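Local atomic coordinates of beta-n-acetylhexosaminidase (Streptococcus pneumoniae, PDB entry 4AZI), a protein that probably removes terminal beta-linked N-acetylglucosamine from glycans, as a family 20 glycoside hydrolase module of the pneumococcal exo-enzyme StrH. Residues K73-E78 against E129-K134; S106-L111 against A363-L368; F158-I163 against A210-A215. The protein carries 2 engineered substitutions. All coordinates share one frame; numbering follows the deposited sequence.

Contact 1: residues K73-E78 against E129-K134; sequences KKAIIE and EKLGIK
Two successive bends, chi1 -65° and chi2 -68°, swing the methylene chain of Lys130 across the carboxylate end of Glu78. Glu78 itself runs out extended beyond CG, and the two side chains cross at about a right angle. This contact lies at the periphery of the TIM-barrel domain. It joins the middle of helix 69-83 to the C-terminal end of helix 122-130, which a Schellman motif closes. Gly132 is the C-prime residue of that motif. Its positive phi turns the chain, and its N makes a weak hydrogen bond to Glu129 O.

The apolar part centres on Ala75. Its methyl points at the helix end and meets Leu131 at the branch point, with Ala75 CB 3.7 Å from Leu131 CG. Both methyls of Leu131 straddle the same carbon. Lys130, the last helical residue, comes alongside, with its CB 3.9 Å from Ala75 CB. Ala127 of helix 122-130 also touches Ala75, while Leu131 rests on Tyr67 as well.

The polar side is looser. Glu78 OE1 lies against the aliphatic part of Lys130, and the ammonium NZ stays 4.5 Å from OE1, too far for a salt bridge. The other oxygen is engaged within its own helix, in a salt bridge where Lys74 NZ donates to the syn lone pair of Glu78 OE2, 3.2 Å away.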
loop_
_atom_site.group_PDB
_atom_site.type_symbol
_atom_site.label_atom_id
_atom_site.label_comp_id
_atom_site.label_asym_id
_atom_site.label_seq_id
_atom_site.Cartn_x
_atom_site.Cartn_y
_atom_site.Cartn_z
ATOM N N LYS A 73 2.896 22.726 6.404
ATOM C CA LYS A 73 1.547 22.477 5.893
ATOM C C LYS A 73 1.248 23.273 4.621
ATOM O O LYS A 73 0.720 22.725 3.656
ATOM C CB LYS A 73 0.495 22.779 6.953
ATOM C CG LYS A 73 0.494 21.816 8.127
ATOM C CD LYS A 73 -0.525 22.234 9.176
ATOM C CE LYS A 73 -0.710 21.117 10.177
ATOM N NZ LYS A 73 -1.671 21.442 11.262
ATOM N N LYS A 74 1.591 24.564 4.633
ATOM C CA LYS A 74 1.387 25.438 3.477
ATOM C C LYS A 74 2.212 24.981 2.270
ATOM O O LYS A 74 1.703 24.919 1.150
ATOM C CB LYS A 74 1.701 26.892 3.845
ATOM C CG LYS A 74 1.361 27.897 2.758
ATOM C CD LYS A 74 1.215 29.309 3.314
ATOM C CE LYS A 74 1.186 30.340 2.195
ATOM N NZ LYS A 74 2.488 30.425 1.477
ATOM N N ALA A 75 3.476 24.645 2.513
ATOM C CA ALA A 75 4.374 24.175 1.467
ATOM C C ALA A 75 3.875 22.883 0.804
ATOM O O ALA A 75 3.845 22.786 -0.426
ATOM C CB ALA A 75 5.774 23.983 2.032
ATOM N N ILE A 76 3.492 21.905 1.628
ATOM C CA ILE A 76 2.981 20.616 1.159
ATOM C C ILE A 76 1.678 20.776 0.368
ATOM O O ILE A 76 1.526 20.195 -0.704
ATOM C CB ILE A 76 2.788 19.623 2.325
ATOM C CG1 ILE A 76 4.154 19.189 2.871
ATOM C CG2 ILE A 76 1.975 18.412 1.871
ATOM C CD1 ILE A 76 4.072 18.347 4.128
ATOM N N ILE A 77 0.748 21.567 0.896
ATOM C CA ILE A 77 -0.478 21.863 0.161
ATOM C C ILE A 77 -0.131 22.429 -1.226
ATOM O O ILE A 77 -0.650 21.954 -2.240
ATOM C CB ILE A 77 -1.444 22.765 0.962
ATOM C CG1 ILE A 77 -2.006 21.977 2.152
ATOM C CG2 ILE A 77 -2.587 23.246 0.076
ATOM C CD1 ILE A 77 -2.660 22.814 3.237
ATOM N N GLU A 78 0.775 23.403 -1.265
ATOM C CA GLU A 78 1.267 23.952 -2.537
ATOM C C GLU A 78 1.923 22.922 -3.459
ATOM O O GLU A 78 1.655 22.907 -4.657
ATOM C CB GLU A 78 2.198 25.140 -2.295
ATOM C CG GLU A 78 1.437 26.444 -2.086
ATOM C CD GLU A 78 2.161 27.427 -1.186
ATOM O OE1 GLU A 78 3.353 27.203 -0.865
ATOM O OE2 GLU A 78 1.523 28.421 -0.780
ATOM N N GLU A 129 11.229 23.387 -1.899
ATOM C CA GLU A 129 11.576 24.677 -2.529
ATOM C C GLU A 129 10.827 25.856 -1.903
ATOM O O GLU A 129 11.369 26.958 -1.800
ATOM C CB GLU A 129 11.311 24.655 -4.037
ATOM C CG GLU A 129 12.157 23.662 -4.818
ATOM C CD GLU A 129 11.916 23.723 -6.321
ATOM O OE1 GLU A 129 10.792 24.065 -6.748
ATOM O OE2 GLU A 129 12.862 23.428 -7.083
ATOM N N LYS A 130 9.578 25.630 -1.499
ATOM C CA LYS A 130 8.804 26.665 -0.813
ATOM C C LYS A 130 9.369 26.936 0.585
ATOM O O LYS A 130 9.217 28.032 1.122
ATOM C CB LYS A 130 7.319 26.291 -0.733
ATOM C CG LYS A 130 6.590 26.211 -2.064
ATOM C CD LYS A 130 6.438 27.572 -2.730
ATOM C CE LYS A 130 5.582 27.468 -3.985
ATOM N NZ LYS A 130 5.284 28.808 -4.569
ATOM N N LEU A 131 10.043 25.947 1.146
ATOM C CA LEU A 131 10.674 26.085 2.454
ATOM C C LEU A 131 12.142 26.506 2.362
ATOM O O LEU A 131 12.835 26.554 3.369
ATOM C CB LEU A 131 10.528 24.783 3.260
ATOM C CG LEU A 131 9.091 24.359 3.593
ATOM C CD1 LEU A 131 9.015 22.886 3.965
ATOM C CD2 LEU A 131 8.495 25.240 4.692
ATOM N N GLY A 132 12.615 26.809 1.157
ATOM C CA GLY A 132 13.956 27.360 0.975
ATOM C C GLY A 132 15.046 26.339 0.711
ATOM O O GLY A 132 16.237 26.664 0.766
ATOM N N ILE A 133 14.639 25.104 0.417
ATOM C CA ILE A 133 15.580 24.047 0.056
ATOM C C ILE A 133 15.660 24.036 -1.473
ATOM O O ILE A 133 14.750 23.531 -2.150
ATOM C CB ILE A 133 15.135 22.673 0.614
ATOM C CG1 ILE A 133 15.081 22.705 2.150
ATOM C CG2 ILE A 133 16.073 21.560 0.148
ATOM C CD1 ILE A 133 14.112 21.700 2.759
ATOM N N LYS A 134 16.730 24.623 -2.009
ATOM C CA LYS A 134 16.893 24.774 -3.461
ATOM C C LYS A 134 17.401 23.491 -4.103
ATOM O O LYS A 134 18.199 22.761 -3.504
ATOM C CB LYS A 134 17.879 25.903 -3.799
ATOM C CG LYS A 134 17.494 27.292 -3.312
ATOM C CD LYS A 134 18.599 28.288 -3.635
ATOM C CE LYS A 134 18.278 29.671 -3.090
ATOM N NZ LYS A 134 17.144 30.320 -3.813
#

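Contact 2: residues S106-L111 against A363-L368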
loop_
_atom_site.group_PDB
_atom_site.type_symbol
_atom_site.label_atom_id
_atom_site.label_comp_id
_atom_site.label_asym_id
_atom_site.label_seq_id
_atom_site.Cartn_x
_atom_site.Cartn_y
_atom_site.Cartn_z
ATOM N N SER A 106 -12.182 -2.266 13.793
ATOM C CA SER A 106 -13.452 -2.834 14.269
ATOM C C SER A 106 -13.998 -3.926 13.341
ATOM O O SER A 106 -14.820 -4.753 13.741
ATOM C CB SER A 106 -14.507 -1.730 14.468
ATOM O OG SER A 106 -15.009 -1.258 13.230
ATOM N N LYS A 107 -13.529 -3.921 12.098
ATOM C CA LYS A 107 -13.902 -4.939 11.133
ATOM C C LYS A 107 -12.741 -5.890 10.811
ATOM O O LYS A 107 -12.760 -6.566 9.778
ATOM C CB LYS A 107 -14.442 -4.275 9.867
ATOM C CG LYS A 107 -15.813 -3.643 10.065
ATOM C CD LYS A 107 -16.146 -2.685 8.939
ATOM C CE LYS A 107 -17.432 -1.923 9.230
ATOM N NZ LYS A 107 -18.601 -2.841 9.242
ATOM N N ASP A 108 -11.749 -5.944 11.710
ATOM C CA ASP A 108 -10.551 -6.790 11.571
ATOM C C ASP A 108 -9.830 -6.562 10.227
ATOM O O ASP A 108 -9.324 -7.494 9.607
ATOM C CB ASP A 108 -10.892 -8.285 11.777
ATOM C CG ASP A 108 -11.371 -8.605 13.200
ATOM O OD1 ASP A 108 -10.891 -7.979 14.171
ATOM O OD2 ASP A 108 -12.224 -9.505 13.347
ATOM N N ILE A 109 -9.809 -5.309 9.785
ATOM C CA ILE A 109 -9.088 -4.888 8.588
ATOM C C ILE A 109 -7.907 -4.036 9.059
ATOM O O ILE A 109 -8.091 -3.068 9.793
ATOM C CB ILE A 109 -9.997 -4.061 7.632
ATOM C CG1 ILE A 109 -11.164 -4.900 7.073
ATOM C CG2 ILE A 109 -9.199 -3.433 6.496
ATOM C CD1 ILE A 109 -10.773 -6.151 6.301
ATOM N N GLY A 110 -6.697 -4.407 8.661
ATOM C CA GLY A 110 -5.546 -3.563 8.918
ATOM C C GLY A 110 -5.432 -2.441 7.900
ATOM O O GLY A 110 -5.967 -2.534 6.797
ATOM N N LEU A 111 -4.757 -1.363 8.275
ATOM C CA LEU A 111 -4.344 -0.362 7.300
ATOM C C LEU A 111 -2.829 -0.440 7.081
ATOM O O LEU A 111 -2.055 -0.552 8.033
ATOM C CB LEU A 111 -4.745 1.055 7.729
ATOM C CG LEU A 111 -4.439 2.114 6.659
ATOM C CD1 LEU A 111 -5.643 2.356 5.758
ATOM C CD2 LEU A 111 -3.966 3.413 7.285
ATOM N N ALA A 363 -22.850 -9.385 9.281
ATOM C CA ALA A 363 -24.146 -9.747 9.869
ATOM C C ALA A 363 -23.983 -10.285 11.294
ATOM O O ALA A 363 -24.770 -9.943 12.182
ATOM C CB ALA A 363 -24.891 -10.743 8.989
ATOM N N LEU A 364 -22.953 -11.108 11.506
ATOM C CA LEU A 364 -22.620 -11.609 12.840
ATOM C C LEU A 364 -22.363 -10.481 13.844
ATOM O O LEU A 364 -22.917 -10.503 14.944
ATOM C CB LEU A 364 -21.435 -12.591 12.804
ATOM C CG LEU A 364 -20.995 -13.204 14.144
ATOM C CD1 LEU A 364 -22.171 -13.837 14.878
ATOM C CD2 LEU A 364 -19.889 -14.232 13.966
ATOM N N ARG A 365 -21.536 -9.506 13.467
ATOM C CA ARG A 365 -21.228 -8.380 14.354
ATOM C C ARG A 365 -22.464 -7.538 14.692
ATOM O O ARG A 365 -22.549 -6.971 15.789
ATOM C CB ARG A 365 -20.115 -7.496 13.775
ATOM C CG ARG A 365 -18.716 -8.067 13.954
ATOM C CD ARG A 365 -17.638 -7.084 13.516
ATOM N NE ARG A 365 -17.511 -6.991 12.060
ATOM C CZ ARG A 365 -16.751 -7.794 11.319
ATOM N NH1 ARG A 365 -16.046 -8.769 11.885
ATOM N NH2 ARG A 365 -16.696 -7.626 10.006
ATOM N N GLU A 366 -23.401 -7.464 13.743
ATOM C CA GLU A 366 -24.673 -6.760 13.920
ATOM C C GLU A 366 -25.611 -7.493 14.877
ATOM O O GLU A 366 -26.295 -6.860 15.690
ATOM C CB GLU A 366 -25.373 -6.546 12.573
ATOM C CG GLU A 366 -24.735 -5.483 11.691
ATOM C CD GLU A 366 -25.280 -5.478 10.269
ATOM O OE1 GLU A 366 -26.251 -6.212 9.982
ATOM O OE2 GLU A 366 -24.729 -4.735 9.428
ATOM N N GLU A 367 -25.654 -8.820 14.775
ATOM C CA GLU A 367 -26.456 -9.621 15.700
ATOM C C GLU A 367 -25.891 -9.626 17.123
ATOM O O GLU A 367 -26.656 -9.572 18.087
ATOM C CB GLU A 367 -26.665 -11.052 15.184
ATOM C CG GLU A 367 -27.764 -11.188 14.134
ATOM C CD GLU A 367 -29.111 -10.652 14.597
ATOM O OE1 GLU A 367 -29.763 -11.301 15.443
ATOM O OE2 GLU A 367 -29.512 -9.570 14.117
ATOM N N LEU A 368 -24.562 -9.678 17.249
ATOM C CA LEU A 368 -23.907 -9.629 18.560
ATOM C C LEU A 368 -24.160 -8.310 19.291
ATOM O O LEU A 368 -24.386 -8.304 20.501
ATOM C CB LEU A 368 -22.398 -9.896 18.451
ATOM C CG LEU A 368 -21.922 -11.339 18.218
ATOM C CD1 LEU A 368 -20.412 -11.385 18.038
ATOM C CD2 LEU A 368 -22.349 -12.272 19.347
#
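One face of the Arg365 guanidinium is covered by Lys107, whose CA sits 4.0 Å above its centre. Ser106 O and Asp108 OD2 approach the same group obliquely. The three residues belong to the turn that ends helix 94-106 with a Schellman motif and leads into barrel strand 110-117. Asp108 is its C-prime residue, with a positive phi of 53°. Arg365 comes from the short helix 362-368, beyond the barrel strands, so the contact lays that helix against the outside of the TIM barrel.

Arg365 reaches across with a bend at chi3 (-76°), which turns the guanidinium after an extended start. Its CD passes 3.7 Å from Ser106 O. NH2 lies against the start of the Lys107 side chain, 4.0 Å from Lys107 CB. The polar link is a shared acceptor: Lys107 NZ makes a hydrogen bond to Asn362 OD1, and Arg365 NH2 makes a weak hydrogen bond to the same oxygen.

Asp108 contributes charge alone. Its carboxylate stands 82° from the guanidinium plane, and OD2 also has a long, weak ion pair with Arg358. Asp108 OD2 lies 4.2 Å from Arg365 NH1, off the plane, and receives none of the guanidinium hydrogens.

Contact 3: residues F158-I163 against A210-A215; sequences FVKALI and ANTLAA. With BCN (bicine), chain J.
The hydroxyl of Thr212 is held by its own helix, while the methyl of the same residue faces Lys160. OG1 makes a hydrogen bond to Glu208 O, one turn earlier. The carbon chain of a bicine molecule only packs beside it, with bicine C4 3.7 Å from Thr212 OG1. With OG1 held there, CG2 lies on the opposite side from the backbone N and meets the lysine. Lys160 CD lies 3.8 Å from Thr212 CG2, and the two side chains cross at about a right angle. Lys160 leaves its helix extended, then turns at chi3 (-131°), an angle away from the staggered positions. Its aliphatic part makes this contact.

The two segments belong to helices 153-170 and 203-219, neighbours on the outside of the TIM barrel. Barrel strand 176-180 comes between them in the chain. The two short segments run 24° from parallel, with their axes 11.2 Å apart. Side chains must therefore fill the gap. Leu213 does so from one helix and Ile163 from the other, meeting at CD1 of each, 4.3 Å apart. Both also rest on Ser117 of barrel strand 110-117. Tyr209 adds to the packing against Val159, Lys160 and Ile163.

Bicine lies against helix 203-219, where Met216 and Glu219 complete its site. One carboxylate oxygen, bicine O21, is 3.6 Å from Thr212 CG2. The other, bicine O22, lies 3.5 Å from Ala215 CB.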
loop_
_atom_site.group_PDB
_atom_site.type_symbol
_atom_site.label_atom_id
_atom_site.label_comp_id
_atom_site.label_asym_id
_atom_site.label_seq_id
_atom_site.Cartn_x
_atom_site.Cartn_y
_atom_site.Cartn_z
ATOM N N PHE A 158 15.909 16.653 5.200
ATOM C CA PHE A 158 14.519 17.070 5.366
ATOM C C PHE A 158 13.521 15.931 5.173
ATOM O O PHE A 158 12.663 15.701 6.027
ATOM C CB PHE A 158 14.156 18.213 4.432
ATOM C CG PHE A 158 12.797 18.765 4.697
ATOM C CD1 PHE A 158 12.616 19.739 5.668
ATOM C CD2 PHE A 158 11.690 18.278 4.009
ATOM C CE1 PHE A 158 11.356 20.237 5.935
ATOM C CE2 PHE A 158 10.428 18.769 4.271
ATOM C CZ PHE A 158 10.262 19.752 5.237
ATOM N N VAL A 159 13.623 15.239 4.044
ATOM C CA VAL A 159 12.682 14.168 3.717
ATOM C C VAL A 159 12.687 13.071 4.778
ATOM O O VAL A 159 11.626 12.654 5.225
ATOM C CB VAL A 159 12.925 13.611 2.303
ATOM C CG1 VAL A 159 12.098 12.362 2.052
ATOM C CG2 VAL A 159 12.571 14.677 1.275
ATOM N N LYS A 160 13.879 12.636 5.191
ATOM C CA LYS A 160 14.021 11.639 6.246
ATOM C C LYS A 160 13.322 12.041 7.544
ATOM O O LYS A 160 12.684 11.208 8.191
ATOM C CB LYS A 160 15.494 11.356 6.543
ATOM C CG LYS A 160 16.204 10.550 5.473
ATOM C CD LYS A 160 17.579 10.139 5.958
ATOM C CE LYS A 160 18.649 10.456 4.932
ATOM N NZ LYS A 160 19.999 10.060 5.431
ATOM N N ALA A 161 13.470 13.311 7.924
ATOM C CA ALA A 161 12.821 13.838 9.116
ATOM C C ALA A 161 11.305 13.812 8.945
ATOM O O ALA A 161 10.595 13.390 9.858
ATOM C CB ALA A 161 13.307 15.255 9.423
ATOM N N LEU A 162 10.828 14.241 7.771
ATOM C CA LEU A 162 9.392 14.226 7.432
ATOM C C LEU A 162 8.802 12.819 7.495
ATOM O O LEU A 162 7.766 12.599 8.119
ATOM C CB LEU A 162 9.149 14.827 6.044
ATOM C CG LEU A 162 7.678 14.925 5.609
ATOM C CD1 LEU A 162 6.906 15.813 6.574
ATOM C CD2 LEU A 162 7.583 15.461 4.186
ATOM N N ILE A 163 9.470 11.864 6.857
ATOM C CA ILE A 163 9.002 10.473 6.895
ATOM C C ILE A 163 9.052 9.894 8.309
ATOM O O ILE A 163 8.201 9.086 8.675
ATOM C CB ILE A 163 9.721 9.592 5.856
ATOM C CG1 ILE A 163 9.148 9.912 4.472
ATOM C CG2 ILE A 163 9.517 8.113 6.158
ATOM C CD1 ILE A 163 10.094 9.629 3.340
ATOM N N ALA A 210 17.749 3.699 1.281
ATOM C CA ALA A 210 16.757 2.636 1.429
ATOM C C ALA A 210 16.922 1.916 2.767
ATOM O O ALA A 210 15.939 1.662 3.470
ATOM C CB ALA A 210 16.838 1.655 0.270
ATOM N N ASN A 211 18.171 1.624 3.125
ATOM C CA ASN A 211 18.478 0.951 4.372
ATOM C C ASN A 211 18.140 1.836 5.585
ATOM O O ASN A 211 17.606 1.352 6.596
ATOM C CB ASN A 211 19.954 0.509 4.386
ATOM C CG ASN A 211 20.256 -0.600 3.380
ATOM O OD1 ASN A 211 19.350 -1.278 2.887
ATOM N ND2 ASN A 211 21.550 -0.798 3.077
ATOM N N THR A 212 18.428 3.132 5.466
ATOM C CA THR A 212 18.059 4.105 6.489
ATOM C C THR A 212 16.551 4.076 6.797
ATOM O O THR A 212 16.148 3.950 7.969
ATOM C CB THR A 212 18.536 5.525 6.106
ATOM O OG1 THR A 212 19.975 5.539 6.079
ATOM C CG2 THR A 212 18.048 6.551 7.106
ATOM N N LEU A 213 15.729 4.176 5.748
ATOM C CA LEU A 213 14.274 4.134 5.907
ATOM C C LEU A 213 13.758 2.817 6.499
ATOM O O LEU A 213 12.745 2.812 7.215
ATOM C CB LEU A 213 13.549 4.440 4.588
ATOM C CG LEU A 213 13.691 5.853 4.009
ATOM C CD1 LEU A 213 12.578 6.106 3.008
ATOM C CD2 LEU A 213 13.671 6.923 5.096
ATOM N N ALA A 214 14.444 1.717 6.179
ATOM C CA ALA A 214 14.137 0.392 6.736
ATOM C C ALA A 214 14.449 0.376 8.229
ATOM O O ALA A 214 13.616 -0.040 9.049
ATOM C CB ALA A 214 14.929 -0.697 6.005
ATOM N N ALA A 215 15.640 0.858 8.581
ATOM C CA ALA A 215 16.052 0.980 9.981
ATOM C C ALA A 215 15.097 1.868 10.780
ATOM O O ALA A 215 14.778 1.585 11.939
ATOM C CB ALA A 215 17.462 1.529 10.064
HETATM N N1 BCN J . 20.695 3.806 10.891
HETATM C C1 BCN J . 19.602 4.217 11.815
HETATM C C2 BCN J . 18.541 5.117 11.158
HETATM O O21 BCN J . 18.938 6.145 10.563
HETATM O O22 BCN J . 17.350 4.763 11.286
HETATM C C3 BCN J . 20.306 3.639 9.468
HETATM C C4 BCN J . 21.490 3.251 8.572
HETATM O O4 BCN J . 21.158 2.061 7.845
HETATM C C5 BCN J . 21.525 2.718 11.483
HETATM C C6 BCN J . 20.847 1.331 11.486
HETATM O O6 BCN J . 20.384 1.024 12.805
#

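Overall arrangement
From the N terminus, helix 69-83 supplies the first half of contact 1. The chain then passes 106-111, the first half of contact 2, before 129-134 closes the contact 1 loop. Contacts 1 and 2 thus cross along the chain, though their nearest atoms are about 17 Å apart. Contact 3 follows contact 1 in series, joining two neighbouring outer helices of the barrel. It lies wholly within the long loop that 363-368 closes in contact 2. Contacts 1 and 3 touch in space: Phe158 packs on Leu131 and Ile133. Together they tie helices 69-83, 122-130, 153-170 and 203-219, while contact 2 brings in, at a separate place, a short helix that follows the last barrel strand.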